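Local atomic coordinates of Serpin48 (Tenebrio molitor, PDB entry 3OZQ), a protein that specifically inhibits the serine protease SPE as a serpin of insect innate immunity. Residues 231-236 with 359-364; 207-212 with 223-228; 169-174 with 365-370; 269-274 with 317-322. All coordinates share one frame; numbering follows the deposited sequence.

Interaction 1 (231-236 with 359-364); sequences SLTIVL and YIKVKG
The ring of Tyr359 carries Thr233 on one face and Lys361 at its edge. Thr233 CB sits 3.7 Å from the centroid of that ring, and CG2 comes to 3.5 Å from Tyr359 CZ; Lys361 CG lies in the ring plane. The two side chains of the Thr233–Tyr359 pair run alongside each other because both belong to one hydrogen-bonded antiparallel pair, whose Thr233 N to Tyr359 O bond is 2.8 Å and almost straight (177°). Ser231 and Lys361 form the next such pair. Two waters complete this polar face: one lies 2.7 Å from Thr233 OG1 and also meets Ser231 OG and Tyr359 O, while the other joins Thr233 OG1 to Tyr359 OH and Lys361 NZ. On the reverse face Leu232 CD1 packs on Ile360 CG1 at 3.7 Å. These are central strands of serpin sheet B: strand 219-225 flanks 231-237, strand 365-372 flanks 356-362, and Phe254 meets the Tyr359 ring.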
loop_
_atom_site.group_PDB
_atom_site.type_symbol
_atom_site.label_atom_id
_atom_site.label_comp_id
_atom_site.label_asym_id
_atom_site.label_seq_id
_atom_site.Cartn_x
_atom_site.Cartn_y
_atom_site.Cartn_z
ATOM N N SER A 231 -11.203 0.937 7.656
ATOM C CA SER A 231 -11.820 -0.386 7.507
ATOM C C SER A 231 -10.961 -1.367 6.713
ATOM O O SER A 231 -10.096 -0.961 5.940
ATOM C CB SER A 231 -13.207 -0.261 6.879
ATOM O OG SER A 231 -13.119 0.109 5.515
ATOM N N LEU A 232 -11.176 -2.660 6.949
ATOM C CA LEU A 232 -10.579 -3.722 6.143
ATOM C C LEU A 232 -11.682 -4.421 5.359
ATOM O O LEU A 232 -12.630 -4.956 5.946
ATOM C CB LEU A 232 -9.844 -4.738 7.017
ATOM C CG LEU A 232 -9.290 -5.913 6.202
ATOM C CD1 LEU A 232 -8.040 -5.456 5.533
ATOM C CD2 LEU A 232 -9.003 -7.166 7.036
ATOM N N THR A 233 -11.587 -4.386 4.037
ATOM C CA THR A 233 -12.602 -4.989 3.182
ATOM C C THR A 233 -12.087 -6.291 2.557
ATOM O O THR A 233 -11.041 -6.292 1.904
ATOM C CB THR A 233 -13.019 -4.027 2.033
ATOM O OG1 THR A 233 -13.686 -2.870 2.567
ATOM C CG2 THR A 233 -13.937 -4.728 1.041
ATOM N N ILE A 234 -12.829 -7.385 2.761
ATOM C CA ILE A 234 -12.514 -8.673 2.143
ATOM C C ILE A 234 -13.413 -8.857 0.934
ATOM O O ILE A 234 -14.615 -8.611 1.012
ATOM C CB ILE A 234 -12.796 -9.858 3.115
ATOM C CG1 ILE A 234 -12.178 -9.596 4.491
ATOM C CG2 ILE A 234 -12.338 -11.182 2.523
ATOM C CD1 ILE A 234 -10.708 -9.343 4.439
ATOM N N VAL A 235 -12.834 -9.269 -0.184
ATOM C CA VAL A 235 -13.600 -9.640 -1.362
ATOM C C VAL A 235 -13.463 -11.144 -1.550
ATOM O O VAL A 235 -12.389 -11.649 -1.890
ATOM C CB VAL A 235 -13.132 -8.905 -2.628
ATOM C CG1 VAL A 235 -14.012 -9.293 -3.812
ATOM C CG2 VAL A 235 -13.155 -7.392 -2.413
ATOM N N LEU A 236 -14.568 -11.848 -1.314
ATOM C CA LEU A 236 -14.584 -13.299 -1.232
ATOM C C LEU A 236 -15.391 -13.912 -2.370
ATOM O O LEU A 236 -16.597 -13.733 -2.435
ATOM C CB LEU A 236 -15.205 -13.699 0.098
ATOM C CG LEU A 236 -15.250 -15.185 0.423
ATOM C CD1 LEU A 236 -13.829 -15.744 0.491
ATOM C CD2 LEU A 236 -16.001 -15.411 1.733
ATOM N N TYR A 359 -8.468 -5.071 1.236
ATOM C CA TYR A 359 -7.921 -3.733 1.139
ATOM C C TYR A 359 -8.329 -2.885 2.322
ATOM O O TYR A 359 -9.418 -3.043 2.870
ATOM C CB TYR A 359 -8.264 -3.057 -0.204
ATOM C CG TYR A 359 -9.741 -2.796 -0.477
ATOM C CD1 TYR A 359 -10.471 -3.637 -1.312
ATOM C CD2 TYR A 359 -10.382 -1.679 0.052
ATOM C CE1 TYR A 359 -11.809 -3.394 -1.587
ATOM C CE2 TYR A 359 -11.733 -1.430 -0.214
ATOM C CZ TYR A 359 -12.430 -2.294 -1.037
ATOM O OH TYR A 359 -13.754 -2.061 -1.320
ATOM N N ILE A 360 -7.425 -1.998 2.722
ATOM C CA ILE A 360 -7.664 -1.112 3.844
ATOM C C ILE A 360 -8.028 0.269 3.292
ATOM O O ILE A 360 -7.317 0.806 2.432
ATOM C CB ILE A 360 -6.409 -1.002 4.732
ATOM C CG1 ILE A 360 -6.155 -2.323 5.475
ATOM C CG2 ILE A 360 -6.557 0.112 5.747
ATOM C CD1 ILE A 360 -5.052 -2.218 6.466
ATOM N N LYS A 361 -9.136 0.827 3.775
ATOM C CA LYS A 361 -9.571 2.173 3.377
ATOM C C LYS A 361 -9.548 3.107 4.558
ATOM O O LYS A 361 -9.851 2.711 5.683
ATOM C CB LYS A 361 -11.000 2.188 2.843
ATOM C CG LYS A 361 -11.198 1.767 1.410
ATOM C CD LYS A 361 -12.647 2.049 0.958
ATOM C CE LYS A 361 -13.663 1.319 1.841
ATOM N NZ LYS A 361 -15.089 1.521 1.410
ATOM N N VAL A 362 -9.201 4.361 4.295
ATOM C CA VAL A 362 -9.377 5.407 5.281
ATOM C C VAL A 362 -10.097 6.574 4.620
ATOM O O VAL A 362 -9.599 7.158 3.655
ATOM C CB VAL A 362 -8.044 5.871 5.873
ATOM C CG1 VAL A 362 -8.252 7.129 6.704
ATOM C CG2 VAL A 362 -7.421 4.759 6.713
ATOM N N LYS A 363 -11.290 6.884 5.118
ATOM C CA LYS A 363 -12.050 8.017 4.609
ATOM C C LYS A 363 -12.258 7.897 3.105
ATOM O O LYS A 363 -12.005 8.845 2.346
ATOM C CB LYS A 363 -11.337 9.324 4.976
ATOM C CG LYS A 363 -10.875 9.319 6.431
ATOM C CD LYS A 363 -10.407 10.677 6.922
ATOM C CE LYS A 363 -10.089 10.617 8.418
ATOM N NZ LYS A 363 -9.730 11.948 8.996
ATOM N N GLY A 364 -12.708 6.717 2.682
ATOM C CA GLY A 364 -13.005 6.444 1.285
ATOM C C GLY A 364 -11.767 6.197 0.431
ATOM O O GLY A 364 -11.864 5.830 -0.740
HETATM O O HOH W 1 -11.771 -1.193 3.451
HETATM O O HOH W 2 -15.462 -1.488 0.961
#

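Interaction 2 (207-212 with 223-228); sequences QYFNYY and ELPFKG
Asn210 and Glu223 face each other where the two arms of an antiparallel hairpin, their strand axes turned 142° apart, share one backbone bond. Glu223 N donates to Asn210 O at 3.0 Å with a nearly linear N-H (172°). Past that bond the strands diverge, and side chains take over the contact. Phe209 carries the apolar half. Its CG is anti to the carbonyl carbon (chi1 -70°), on the side of segment 223-228, and the ring meets Leu224 and Pro225. Leu224 CD2 hangs over one ring face, 4.1 Å from the centroid of Phe209 and displaced toward the rim, while Gln207 CB of the same strand covers the opposite face. Pro225 crosses the phenyl side chain at about a right angle, with its CD 3.6 Å from Phe209 CE2. Asn210 and Glu223 run alongside on the other side of the strands, their CB atoms 4.0 Å apart. Their polar ends come near without a hydrogen bond, ND2 of Asn210 3.9 Å from OE2 of Glu223, and Glu223 OE1 has a weak, long ion pair with Lys361. The hairpin occupies the start of serpin sheet B, with strand 231-237 beyond 219-225 and strand 260-278 bonded along 207-214.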
loop_
_atom_site.group_PDB
_atom_site.type_symbol
_atom_site.label_atom_id
_atom_site.label_comp_id
_atom_site.label_asym_id
_atom_site.label_seq_id
_atom_site.Cartn_x
_atom_site.Cartn_y
_atom_site.Cartn_z
ATOM N N GLN A 207 -22.894 -10.055 14.370
ATOM C CA GLN A 207 -22.531 -8.645 14.301
ATOM C C GLN A 207 -23.151 -8.026 13.060
ATOM O O GLN A 207 -23.371 -8.713 12.063
ATOM C CB GLN A 207 -21.011 -8.478 14.240
ATOM C CG GLN A 207 -20.248 -9.106 15.396
ATOM C CD GLN A 207 -20.418 -8.343 16.694
ATOM O OE1 GLN A 207 -20.171 -8.877 17.775
ATOM N NE2 GLN A 207 -20.832 -7.085 16.594
ATOM N N TYR A 208 -23.433 -6.727 13.119
ATOM C CA TYR A 208 -23.913 -6.005 11.947
ATOM C C TYR A 208 -22.753 -5.288 11.260
ATOM O O TYR A 208 -22.215 -4.306 11.777
ATOM C CB TYR A 208 -25.025 -5.015 12.308
ATOM C CG TYR A 208 -26.403 -5.647 12.360
ATOM C CD1 TYR A 208 -27.157 -5.811 11.204
ATOM C CD2 TYR A 208 -26.939 -6.093 13.559
ATOM C CE1 TYR A 208 -28.421 -6.396 11.242
ATOM C CE2 TYR A 208 -28.201 -6.686 13.612
ATOM C CZ TYR A 208 -28.938 -6.832 12.448
ATOM O OH TYR A 208 -30.193 -7.410 12.489
ATOM N N PHE A 209 -22.378 -5.793 10.092
ATOM C CA PHE A 209 -21.267 -5.236 9.327
ATOM C C PHE A 209 -21.739 -4.937 7.925
ATOM O O PHE A 209 -22.636 -5.602 7.415
ATOM C CB PHE A 209 -20.110 -6.243 9.253
ATOM C CG PHE A 209 -19.403 -6.456 10.558
ATOM C CD1 PHE A 209 -18.992 -7.726 10.941
ATOM C CD2 PHE A 209 -19.128 -5.386 11.398
ATOM C CE1 PHE A 209 -18.329 -7.928 12.145
ATOM C CE2 PHE A 209 -18.466 -5.577 12.599
ATOM C CZ PHE A 209 -18.065 -6.846 12.974
ATOM N N ASN A 210 -21.121 -3.942 7.294
ATOM C CA ASN A 210 -21.388 -3.668 5.899
ATOM C C ASN A 210 -21.114 -4.891 5.043
ATOM O O ASN A 210 -20.055 -5.512 5.132
ATOM C CB ASN A 210 -20.588 -2.454 5.426
ATOM C CG ASN A 210 -21.211 -1.154 5.880
ATOM O OD1 ASN A 210 -22.403 -0.930 5.681
ATOM N ND2 ASN A 210 -20.423 -0.304 6.517
ATOM N N TYR A 211 -22.086 -5.226 4.213
ATOM C CA TYR A 211 -22.100 -6.493 3.512
ATOM C C TYR A 211 -22.690 -6.271 2.135
ATOM O O TYR A 211 -23.565 -5.423 1.958
ATOM C CB TYR A 211 -22.951 -7.488 4.309
ATOM C CG TYR A 211 -23.169 -8.825 3.644
ATOM C CD1 TYR A 211 -22.372 -9.917 3.961
ATOM C CD2 TYR A 211 -24.182 -9.002 2.707
ATOM C CE1 TYR A 211 -22.573 -11.153 3.361
ATOM C CE2 TYR A 211 -24.389 -10.233 2.098
ATOM C CZ TYR A 211 -23.584 -11.303 2.433
ATOM O OH TYR A 211 -23.780 -12.529 1.835
ATOM N N TYR A 212 -22.219 -7.026 1.154
ATOM C CA TYR A 212 -22.737 -6.881 -0.199
ATOM C C TYR A 212 -22.547 -8.141 -1.024
ATOM O O TYR A 212 -21.502 -8.784 -0.968
ATOM C CB TYR A 212 -22.072 -5.695 -0.905
ATOM C CG TYR A 212 -22.735 -5.326 -2.209
ATOM C CD1 TYR A 212 -22.125 -5.595 -3.427
ATOM C CD2 TYR A 212 -23.984 -4.717 -2.220
ATOM C CE1 TYR A 212 -22.740 -5.266 -4.622
ATOM C CE2 TYR A 212 -24.605 -4.381 -3.407
ATOM C CZ TYR A 212 -23.983 -4.661 -4.604
ATOM O OH TYR A 212 -24.609 -4.320 -5.782
ATOM N N GLU A 223 -17.082 -5.495 4.895
ATOM C CA GLU A 223 -16.203 -4.448 5.382
ATOM C C GLU A 223 -16.137 -4.464 6.908
ATOM O O GLU A 223 -17.128 -4.230 7.600
ATOM C CB GLU A 223 -16.643 -3.095 4.797
ATOM C CG GLU A 223 -16.184 -1.890 5.539
ATOM C CD GLU A 223 -16.733 -0.597 4.936
ATOM O OE1 GLU A 223 -17.147 -0.599 3.753
ATOM O OE2 GLU A 223 -16.738 0.425 5.652
ATOM N N LEU A 224 -14.964 -4.806 7.421
ATOM C CA LEU A 224 -14.720 -4.895 8.853
ATOM C C LEU A 224 -14.173 -3.565 9.335
ATOM O O LEU A 224 -13.137 -3.104 8.847
ATOM C CB LEU A 224 -13.720 -6.012 9.160
ATOM C CG LEU A 224 -14.156 -7.466 8.950
ATOM C CD1 LEU A 224 -12.961 -8.394 9.082
ATOM C CD2 LEU A 224 -15.241 -7.859 9.934
ATOM N N PRO A 225 -14.874 -2.947 10.293
ATOM C CA PRO A 225 -14.607 -1.582 10.745
ATOM C C PRO A 225 -13.490 -1.520 11.767
ATOM O O PRO A 225 -13.410 -2.354 12.677
ATOM C CB PRO A 225 -15.942 -1.148 11.385
ATOM C CG PRO A 225 -16.940 -2.277 11.063
ATOM C CD PRO A 225 -16.091 -3.495 10.912
ATOM N N PHE A 226 -12.609 -0.544 11.571
ATOM C CA PHE A 226 -11.563 -0.217 12.520
ATOM C C PHE A 226 -12.046 0.967 13.335
ATOM O O PHE A 226 -12.864 1.751 12.866
ATOM C CB PHE A 226 -10.289 0.211 11.776
ATOM C CG PHE A 226 -9.516 -0.932 11.167
ATOM C CD1 PHE A 226 -9.120 -2.017 11.941
ATOM C CD2 PHE A 226 -9.184 -0.913 9.822
ATOM C CE1 PHE A 226 -8.397 -3.062 11.381
ATOM C CE2 PHE A 226 -8.465 -1.958 9.249
ATOM C CZ PHE A 226 -8.074 -3.034 10.030
ATOM N N LYS A 227 -11.528 1.111 14.546
ATOM C CA LYS A 227 -11.812 2.304 15.320
ATOM C C LYS A 227 -11.311 3.536 14.584
ATOM O O LYS A 227 -10.181 3.554 14.073
ATOM C CB LYS A 227 -11.160 2.221 16.698
ATOM C CG LYS A 227 -11.841 1.268 17.656
ATOM C CD LYS A 227 -11.277 1.433 19.061
ATOM C CE LYS A 227 -11.932 0.481 20.047
ATOM N NZ LYS A 227 -11.447 -0.921 19.877
ATOM N N GLY A 228 -12.155 4.561 14.523
ATOM C CA GLY A 228 -11.760 5.843 13.979
ATOM C C GLY A 228 -12.201 6.025 12.543
ATOM O O GLY A 228 -11.901 7.050 11.926
#

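Interaction 3 (169-174 with 365-370); sequences LYFNAK and MILFAG
Leu169 and Phe368 meet tip to tip between two strands that share no hydrogen bond, and every contact is apolar. Leu169 CD2 is modelled only 3.3 Å from Phe368 CZ, and CD1 is 3.9 Å from Phe368 CE1, both methyls meeting the CE1-CZ end of the ring from the same side. That leucine has chi2 near 14°, close to eclipsed, which makes the exact place of its methyl groups doubtful. A second aliphatic-aromatic contact lies beside it: Phe171 CB approaches Phe368 CE2 at 3.7 Å, and Tyr170 CA comes to 4.1 Å from Phe368 CZ. The end of the Phe368 ring thus sits between Leu169 and Phe171, over CA of Tyr170. The third group is Phe171 with Leu367, whose side chains cross at about a right angle, CE1 of Phe171 being 4.1 Å from CD2 of Leu367. Leu367 and Phe368 can both point at this strand because they form a classic beta bulge opposite Ile360. The strand axes approach to 8.8 Å at 110°, the spacing of face-to-face sheet packing: serpin sheet A lies here on sheet B. Leu91 of strand 90-100 also touches Leu169, Phe171 and Phe368. With all five touching residues buried and no polar bond across the interface, the two sheets are held here by hydrophobic contact and side-chain shape.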
loop_
_atom_site.group_PDB
_atom_site.type_symbol
_atom_site.label_atom_id
_atom_site.label_comp_id
_atom_site.label_asym_id
_atom_site.label_seq_id
_atom_site.Cartn_x
_atom_site.Cartn_y
_atom_site.Cartn_z
ATOM N N LEU A 169 6.472 1.100 4.795
ATOM C CA LEU A 169 5.315 1.442 5.625
ATOM C C LEU A 169 4.587 0.247 6.205
ATOM O O LEU A 169 4.789 -0.897 5.805
ATOM C CB LEU A 169 4.294 2.345 4.894
ATOM C CG LEU A 169 3.805 2.160 3.444
ATOM C CD1 LEU A 169 4.126 0.839 2.806
ATOM C CD2 LEU A 169 2.308 2.518 3.236
ATOM N N TYR A 170 3.720 0.555 7.159
ATOM C CA TYR A 170 2.855 -0.424 7.779
ATOM C C TYR A 170 1.805 0.357 8.549
ATOM O O TYR A 170 2.014 1.523 8.894
ATOM C CB TYR A 170 3.642 -1.359 8.702
ATOM C CG TYR A 170 4.126 -0.722 9.984
ATOM C CD1 TYR A 170 3.351 -0.766 11.137
ATOM C CD2 TYR A 170 5.365 -0.086 10.047
ATOM C CE1 TYR A 170 3.791 -0.192 12.318
ATOM C CE2 TYR A 170 5.815 0.496 11.226
ATOM C CZ TYR A 170 5.020 0.437 12.360
ATOM O OH TYR A 170 5.450 1.011 13.535
ATOM N N PHE A 171 0.679 -0.296 8.806
ATOM C CA PHE A 171 -0.503 0.342 9.365
ATOM C C PHE A 171 -0.797 -0.257 10.731
ATOM O O PHE A 171 -0.569 -1.443 10.959
ATOM C CB PHE A 171 -1.697 0.078 8.449
ATOM C CG PHE A 171 -2.913 0.899 8.776
ATOM C CD1 PHE A 171 -2.864 2.281 8.731
ATOM C CD2 PHE A 171 -4.116 0.286 9.113
ATOM C CE1 PHE A 171 -3.997 3.044 9.019
ATOM C CE2 PHE A 171 -5.247 1.044 9.400
ATOM C CZ PHE A 171 -5.188 2.425 9.346
ATOM N N ASN A 172 -1.306 0.571 11.634
ATOM C CA ASN A 172 -1.700 0.113 12.956
ATOM C C ASN A 172 -3.112 0.575 13.297
ATOM O O ASN A 172 -3.384 1.780 13.324
ATOM C CB ASN A 172 -0.708 0.615 13.999
ATOM C CG ASN A 172 -1.171 0.345 15.414
ATOM O OD1 ASN A 172 -0.857 -0.700 15.997
ATOM N ND2 ASN A 172 -1.931 1.280 15.975
ATOM N N ALA A 173 -4.012 -0.382 13.536
ATOM C CA ALA A 173 -5.407 -0.072 13.835
ATOM C C ALA A 173 -6.038 -1.096 14.764
ATOM O O ALA A 173 -5.534 -2.212 14.923
ATOM C CB ALA A 173 -6.236 0.054 12.554
ATOM N N LYS A 174 -7.142 -0.695 15.383
ATOM C CA LYS A 174 -7.896 -1.566 16.278
ATOM C C LYS A 174 -9.262 -1.866 15.682
ATOM O O LYS A 174 -9.937 -0.964 15.183
ATOM C CB LYS A 174 -8.097 -0.894 17.634
ATOM C CG LYS A 174 -6.830 -0.531 18.376
ATOM C CD LYS A 174 -6.030 -1.752 18.799
ATOM C CE LYS A 174 -4.829 -1.320 19.632
ATOM N NZ LYS A 174 -4.012 -2.473 20.122
ATOM N N MET A 365 -10.591 6.388 1.007
ATOM C CA MET A 365 -9.378 6.161 0.230
ATOM C C MET A 365 -8.678 4.839 0.554
ATOM O O MET A 365 -8.373 4.551 1.713
ATOM C CB MET A 365 -8.407 7.310 0.408
ATOM C CG MET A 365 -7.273 7.282 -0.599
ATOM S SD MET A 365 -6.172 8.655 -0.327
ATOM C CE MET A 365 -5.550 8.282 1.304
ATOM N N ILE A 366 -8.423 4.049 -0.483
ATOM C CA ILE A 366 -7.648 2.815 -0.342
ATOM C C ILE A 366 -6.179 3.088 0.008
ATOM O O ILE A 366 -5.473 3.776 -0.724
ATOM C CB ILE A 366 -7.736 1.958 -1.612
ATOM C CG1 ILE A 366 -9.188 1.542 -1.856
ATOM C CG2 ILE A 366 -6.835 0.702 -1.491
ATOM C CD1 ILE A 366 -9.402 0.758 -3.128
ATOM N N LEU A 367 -5.735 2.541 1.136
ATOM C CA LEU A 367 -4.370 2.693 1.625
ATOM C C LEU A 367 -3.468 1.494 1.299
ATOM O O LEU A 367 -2.288 1.652 0.997
ATOM C CB LEU A 367 -4.381 2.905 3.137
ATOM C CG LEU A 367 -4.255 4.351 3.609
ATOM C CD1 LEU A 367 -5.378 5.202 3.029
ATOM C CD2 LEU A 367 -4.199 4.441 5.125
ATOM N N PHE A 368 -4.040 0.300 1.385
ATOM C CA PHE A 368 -3.323 -0.945 1.142
ATOM C C PHE A 368 -4.252 -1.890 0.405
ATOM O O PHE A 368 -5.460 -1.852 0.607
ATOM C CB PHE A 368 -2.953 -1.621 2.460
ATOM C CG PHE A 368 -1.757 -1.029 3.150
ATOM C CD1 PHE A 368 -0.473 -1.391 2.770
ATOM C CD2 PHE A 368 -1.915 -0.148 4.208
ATOM C CE1 PHE A 368 0.638 -0.877 3.421
ATOM C CE2 PHE A 368 -0.803 0.380 4.865
ATOM C CZ PHE A 368 0.473 0.007 4.471
ATOM N N ALA A 369 -3.689 -2.725 -0.457
ATOM C CA ALA A 369 -4.450 -3.775 -1.101
ATOM C C ALA A 369 -3.564 -5.016 -1.216
ATOM O O ALA A 369 -2.345 -4.915 -1.188
ATOM C CB ALA A 369 -4.930 -3.333 -2.452
ATOM N N GLY A 370 -4.175 -6.182 -1.321
ATOM C CA GLY A 370 -3.389 -7.394 -1.437
ATOM C C GLY A 370 -4.261 -8.626 -1.516
ATOM O O GLY A 370 -5.474 -8.552 -1.704
#

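Interaction 4 (269-274 with 317-322); sequences PKFKIE and SFIDVS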
loop_
_atom_site.group_PDB
_atom_site.type_symbol
_atom_site.label_atom_id
_atom_site.label_comp_id
_atom_site.label_asym_id
_atom_site.label_seq_id
_atom_site.Cartn_x
_atom_site.Cartn_y
_atom_site.Cartn_z
ATOM N N PRO A 269 -9.303 -16.030 9.034
ATOM C CA PRO A 269 -7.994 -16.525 9.453
ATOM C C PRO A 269 -7.122 -15.376 9.924
ATOM O O PRO A 269 -7.235 -14.244 9.416
ATOM C CB PRO A 269 -7.392 -17.088 8.158
ATOM C CG PRO A 269 -8.539 -17.251 7.215
ATOM C CD PRO A 269 -9.538 -16.204 7.592
ATOM N N LYS A 270 -6.229 -15.639 10.865
ATOM C CA LYS A 270 -5.192 -14.646 11.087
ATOM C C LYS A 270 -4.161 -14.753 9.967
ATOM O O LYS A 270 -3.951 -15.818 9.393
ATOM C CB LYS A 270 -4.572 -14.762 12.479
ATOM C CG LYS A 270 -3.998 -16.116 12.828
ATOM C CD LYS A 270 -3.542 -16.114 14.275
ATOM C CE LYS A 270 -4.622 -15.545 15.171
ATOM N NZ LYS A 270 -4.042 -15.095 16.467
ATOM N N PHE A 271 -3.546 -13.634 9.608
ATOM C CA PHE A 271 -2.570 -13.672 8.541
ATOM C C PHE A 271 -1.528 -12.576 8.666
ATOM O O PHE A 271 -1.788 -11.498 9.191
ATOM C CB PHE A 271 -3.226 -13.672 7.147
ATOM C CG PHE A 271 -4.062 -12.442 6.840
ATOM C CD1 PHE A 271 -5.411 -12.399 7.162
ATOM C CD2 PHE A 271 -3.503 -11.348 6.197
ATOM C CE1 PHE A 271 -6.187 -11.284 6.863
ATOM C CE2 PHE A 271 -4.278 -10.230 5.891
ATOM C CZ PHE A 271 -5.616 -10.194 6.231
ATOM N N LYS A 272 -0.330 -12.897 8.214
ATOM C CA LYS A 272 0.752 -11.936 8.174
ATOM C C LYS A 272 1.323 -11.994 6.778
ATOM O O LYS A 272 1.501 -13.083 6.222
ATOM C CB LYS A 272 1.815 -12.288 9.215
ATOM C CG LYS A 272 2.812 -11.172 9.451
ATOM C CD LYS A 272 3.700 -11.460 10.655
ATOM C CE LYS A 272 4.955 -10.601 10.627
ATOM N NZ LYS A 272 5.933 -10.994 11.691
ATOM N N ILE A 273 1.571 -10.826 6.192
ATOM C CA ILE A 273 2.195 -10.743 4.881
ATOM C C ILE A 273 3.288 -9.678 4.859
ATOM O O ILE A 273 3.104 -8.575 5.374
ATOM C CB ILE A 273 1.190 -10.372 3.771
ATOM C CG1 ILE A 273 -0.051 -11.282 3.822
ATOM C CG2 ILE A 273 1.898 -10.385 2.405
ATOM C CD1 ILE A 273 -1.208 -10.829 2.895
ATOM N N GLU A 274 4.414 -10.018 4.245
ATOM C CA GLU A 274 5.494 -9.067 3.990
ATOM C C GLU A 274 5.800 -9.038 2.507
ATOM O O GLU A 274 6.032 -10.078 1.897
ATOM C CB GLU A 274 6.761 -9.460 4.745
ATOM C CG GLU A 274 6.795 -9.038 6.200
ATOM C CD GLU A 274 8.220 -8.758 6.686
ATOM O OE1 GLU A 274 8.896 -7.895 6.064
ATOM O OE2 GLU A 274 8.657 -9.407 7.675
ATOM N N SER A 317 6.517 -3.345 2.804
ATOM C CA SER A 317 5.443 -3.189 3.779
ATOM C C SER A 317 5.046 -4.551 4.329
ATOM O O SER A 317 5.358 -5.583 3.737
ATOM C CB SER A 317 4.235 -2.502 3.131
ATOM O OG SER A 317 3.580 -3.371 2.221
ATOM N N PHE A 318 4.371 -4.542 5.475
ATOM C CA PHE A 318 3.789 -5.753 6.035
ATOM C C PHE A 318 2.461 -5.444 6.697
ATOM O O PHE A 318 2.131 -4.281 6.977
ATOM C CB PHE A 318 4.725 -6.395 7.056
ATOM C CG PHE A 318 4.834 -5.635 8.333
ATOM C CD1 PHE A 318 5.684 -4.541 8.425
ATOM C CD2 PHE A 318 4.104 -6.010 9.446
ATOM C CE1 PHE A 318 5.791 -3.830 9.606
ATOM C CE2 PHE A 318 4.204 -5.302 10.628
ATOM C CZ PHE A 318 5.049 -4.215 10.708
ATOM N N ILE A 319 1.702 -6.503 6.924
ATOM C CA ILE A 319 0.457 -6.432 7.665
ATOM C C ILE A 319 0.370 -7.677 8.535
ATOM O O ILE A 319 0.787 -8.777 8.136
ATOM C CB ILE A 319 -0.759 -6.384 6.742
ATOM C CG1 ILE A 319 -2.037 -6.132 7.563
ATOM C CG2 ILE A 319 -0.862 -7.695 5.961
ATOM C CD1 ILE A 319 -3.283 -5.930 6.722
ATOM N N ASP A 320 -0.136 -7.491 9.740
ATOM C CA ASP A 320 -0.222 -8.587 10.679
ATOM C C ASP A 320 -1.613 -8.535 11.288
ATOM O O ASP A 320 -1.931 -7.638 12.072
ATOM C CB ASP A 320 0.878 -8.465 11.736
ATOM C CG ASP A 320 1.041 -9.733 12.554
ATOM O OD1 ASP A 320 2.065 -9.856 13.264
ATOM O OD2 ASP A 320 0.144 -10.610 12.484
ATOM N N VAL A 321 -2.463 -9.474 10.884
ATOM C CA VAL A 321 -3.871 -9.404 11.241
ATOM C C VAL A 321 -4.180 -10.394 12.339
ATOM O O VAL A 321 -3.937 -11.585 12.193
ATOM C CB VAL A 321 -4.777 -9.648 10.027
ATOM C CG1 VAL A 321 -6.208 -9.785 10.464
ATOM C CG2 VAL A 321 -4.639 -8.493 9.039
ATOM N N SER A 322 -4.712 -9.882 13.442
ATOM C CA SER A 322 -4.973 -10.699 14.618
ATOM C C SER A 322 -6.305 -10.323 15.274
ATOM O O SER A 322 -7.112 -9.587 14.698
ATOM C CB SER A 322 -3.826 -10.548 15.611
ATOM O OG SER A 322 -3.800 -9.217 16.098
#
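Phe271 and Val321 form the first of two hydrogen-bonded antiparallel pairs, followed by Ile273 with Ile319. Among the backbone bonds, Val321 N to Phe271 O is short at 2.7 Å, with the donor nearly along the C=O axis, whereas the return bond from Phe271 N is weak. Ile273 and Ile319 exchange two bonds of 2.9 Å between N and O of each. The apolar face is led by Phe271: its CG lies between the backbone N and the carbonyl carbon (chi1 61°), a turn that brings CG round toward Val321, whose CG2 sits over the ring face, 3.8 Å from the Phe271 centroid. Farther along, Ile319 CG2 packs on Ile273 CB at 4.0 Å. The opposite face carries Lys272, Asp320 and Glu274 together with Phe318. The extended chain of Lys272 passes Asp320 with its CD 3.5 Å from OD1, but NZ stays 4.3 Å from Asp320 OD1, beyond a salt bridge. Beside them, Glu274 CG rests on Phe318 CB at 3.5 Å. Both strands belong to serpin sheet A, with 163-174 next to 310-321. Phe358 and Val372 of sheet B lie against the apolar face, and at the end of the pair Lys270 makes a salt bridge with Glu323.

Overall arrangement
Interactions 1 and 2 build sheet B, interaction 4 lies within sheet A, and interaction 3 is where the two sheets press together. Leu232 N to Leu224 O (2.8 Å) continues interaction 2 into interaction 1, and Ile360 O with Leu367 N (2.7 Å) extends the same sheet to interaction 3. Interactions 3 and 4 have centres about 11 Å apart and meet where Tyr170 CB touches Phe318 CE1 at 3.4 Å. Interactions 2 and 4 do not touch, their nearest atoms being about 7 Å apart. In serpins generally, the cleaved reactive loop inserts between the strands corresponding to 163-174 and 310-321; these are paired here, and interactions 3 and 4 each contain one of them.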